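Local coordinates for oligopeptide-binding protein AppA (Bacillus subtilis, PDB 1XOC), which binds oligopeptides outside the cell membrane and delivers them to an ABC transporter, supporting sporulation and genetic competence, at residues Ser54-Thr59 with Asn151-Thr156. Residues are numbered along the deposited sequence; the frame is centred on the assembly and turned at random.
Sequences SFLTKT and NALDST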
loop_
_atom_site.group_PDB
_atom_site.type_symbol
_atom_site.label_atom_id
_atom_site.label_comp_id
_atom_site.label_asym_id
_atom_site.label_seq_id
_atom_site.Cartn_x
_atom_site.Cartn_y
_atom_site.Cartn_z
ATOM N N SER A 54 -1.707 -18.384 2.025
ATOM C CA SER A 54 -0.960 -18.404 3.262
ATOM C C SER A 54 0.451 -17.828 3.034
ATOM O O SER A 54 0.969 -17.810 1.910
ATOM C CB SER A 54 -0.844 -19.815 3.800
ATOM O OG SER A 54 -2.112 -20.396 4.039
ATOM N N PHE A 55 1.057 -17.468 4.172
ATOM C CA PHE A 55 2.334 -16.763 4.257
ATOM C C PHE A 55 3.141 -17.391 5.388
ATOM O O PHE A 55 2.590 -17.815 6.404
ATOM C CB PHE A 55 2.074 -15.280 4.569
ATOM C CG PHE A 55 1.136 -14.611 3.539
ATOM C CD1 PHE A 55 1.620 -13.791 2.510
ATOM C CD2 PHE A 55 -0.225 -14.807 3.639
ATOM C CE1 PHE A 55 0.716 -13.244 1.572
ATOM C CE2 PHE A 55 -1.098 -14.246 2.676
ATOM C CZ PHE A 55 -0.622 -13.483 1.715
ATOM N N LEU A 56 4.457 -17.420 5.225
ATOM C CA LEU A 56 5.298 -18.022 6.221
ATOM C C LEU A 56 5.139 -17.326 7.581
ATOM O O LEU A 56 5.172 -17.963 8.651
ATOM C CB LEU A 56 6.769 -17.999 5.779
ATOM C CG LEU A 56 7.052 -19.019 4.671
ATOM C CD1 LEU A 56 8.468 -18.830 4.106
ATOM C CD2 LEU A 56 6.777 -20.462 5.084
ATOM N N THR A 57 5.009 -16.003 7.570
ATOM C CA THR A 57 4.820 -15.206 8.787
ATOM C C THR A 57 3.657 -14.258 8.614
ATOM O O THR A 57 3.143 -14.097 7.492
ATOM C CB THR A 57 6.047 -14.360 9.135
ATOM O OG1 THR A 57 6.323 -13.498 8.013
ATOM C CG2 THR A 57 7.261 -15.235 9.475
ATOM N N LYS A 58 3.273 -13.573 9.668
ATOM C CA LYS A 58 2.171 -12.627 9.681
ATOM C C LYS A 58 2.500 -11.563 10.706
ATOM O O LYS A 58 2.933 -11.882 11.815
ATOM C CB LYS A 58 0.884 -13.359 10.076
ATOM C CG LYS A 58 -0.357 -12.555 10.152
ATOM C CD LYS A 58 -1.520 -13.427 10.698
ATOM C CE LYS A 58 -2.275 -14.174 9.630
ATOM N NZ LYS A 58 -3.339 -15.079 10.227
ATOM N N THR A 59 2.322 -10.302 10.350
ATOM C CA THR A 59 2.566 -9.204 11.265
ATOM C C THR A 59 1.253 -8.855 11.945
ATOM O O THR A 59 0.223 -8.612 11.273
ATOM C CB THR A 59 3.238 -8.002 10.568
ATOM O OG1 THR A 59 4.554 -8.391 10.147
ATOM C CG2 THR A 59 3.341 -6.810 11.451
ATOM N N ASN A 151 9.685 -8.293 6.079
ATOM C CA ASN A 151 8.735 -7.954 4.997
ATOM C C ASN A 151 8.503 -9.066 3.968
ATOM O O ASN A 151 7.363 -9.345 3.607
ATOM C CB ASN A 151 9.143 -6.646 4.308
ATOM C CG ASN A 151 8.814 -5.414 5.119
ATOM O OD1 ASN A 151 7.838 -5.381 5.882
ATOM N ND2 ASN A 151 9.638 -4.363 4.956
ATOM N N ALA A 152 9.560 -9.721 3.499
ATOM C CA ALA A 152 9.403 -10.733 2.464
ATOM C C ALA A 152 8.584 -11.900 2.966
ATOM O O ALA A 152 7.692 -12.403 2.271
ATOM C CB ALA A 152 10.744 -11.235 1.895
ATOM N N LEU A 153 8.880 -12.360 4.183
ATOM C CA LEU A 153 8.205 -13.544 4.740
ATOM C C LEU A 153 6.700 -13.369 4.937
ATOM O O LEU A 153 5.949 -14.361 4.853
ATOM C CB LEU A 153 8.877 -13.981 6.074
ATOM C CG LEU A 153 10.274 -14.504 5.857
ATOM C CD1 LEU A 153 10.892 -14.814 7.222
ATOM C CD2 LEU A 153 10.345 -15.704 4.996
ATOM N N ASP A 154 6.247 -12.166 5.256
ATOM C CA ASP A 154 4.814 -11.993 5.506
ATOM C C ASP A 154 4.105 -11.471 4.266
ATOM O O ASP A 154 2.886 -11.425 4.265
ATOM C CB ASP A 154 4.474 -11.135 6.708
ATOM C CG ASP A 154 5.042 -9.782 6.651
ATOM O OD1 ASP A 154 4.739 -8.987 7.586
ATOM O OD2 ASP A 154 5.838 -9.479 5.745
ATOM N N SER A 155 4.869 -11.070 3.258
ATOM C CA SER A 155 4.296 -10.493 2.008
ATOM C C SER A 155 4.160 -11.461 0.867
ATOM O O SER A 155 3.445 -11.170 -0.119
ATOM C CB SER A 155 5.171 -9.343 1.547
ATOM O OG SER A 155 5.230 -8.351 2.547
ATOM N N THR A 156 4.814 -12.615 0.981
ATOM C CA THR A 156 4.914 -13.568 -0.099
ATOM C C THR A 156 3.905 -14.716 0.044
ATOM O O THR A 156 4.090 -15.644 0.837
ATOM C CB THR A 156 6.312 -14.122 -0.249
ATOM O OG1 THR A 156 7.241 -13.034 -0.263
ATOM C CG2 THR A 156 6.473 -14.967 -1.551
HETATM O O HOH W 1 5.737 -16.191 2.839
HETATM O O HOH W 2 1.254 -12.388 6.333
HETATM O O HOH W 3 1.416 -9.785 7.568
#
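Thr57 and Asp154 bring the two backbones within 4.6 Å of each other, CA to CA, where the short strand 57-59 passes the last turn of helix 147-155 at 101°. At this crossing Thr57 N gives a weak hydrogen bond to Leu153 O, and Asp154 CA makes a CA-H...O contact with Thr57 O at 3.3 Å. Thr57 OG1, turned between its own backbone N and carbonyl carbon (chi1 58°), sits against the helix backbone, 3.1 Å from Leu153 C. Beyond it the Asp154 side chain crosses that of Thr59 obliquely: Thr59 OG1 donates a 2.6 Å hydrogen bond to Asp154 OD1, meeting the oxygen nearly along its C-O axis. The same carboxylate oxygen bonds to the backbone of the bound peptide and takes a weak bond from a water that also accepts a hydrogen bond from Thr59 N. An alanine in place of Asp154 would probably leave the Thr59 hydroxyl without its acceptor and the peptide backbone without one of its polar contacts. Toward the other end, the Phe55 ring abuts the helix end with its edge, Ser155 O and Thr156 N lying in its plane, and CD1 is 3.2 Å from Asp154 O. Leu56 CD1 meets Leu153 CD2 at 3.8 Å, and Tyr107 of helix 100-108 packs on both leucines. Two waters bridge the segments; one accepts from Leu56 N and donates to Leu153 O and Thr156 O, while the other donates to Thr57 O and Asp154 O. The contact thus joins an outer strand of the five-stranded antiparallel sheet to a helix end that lines the peptide site of this family 5 solute-binding protein, where Asn151 also bonds to the ligand backbone.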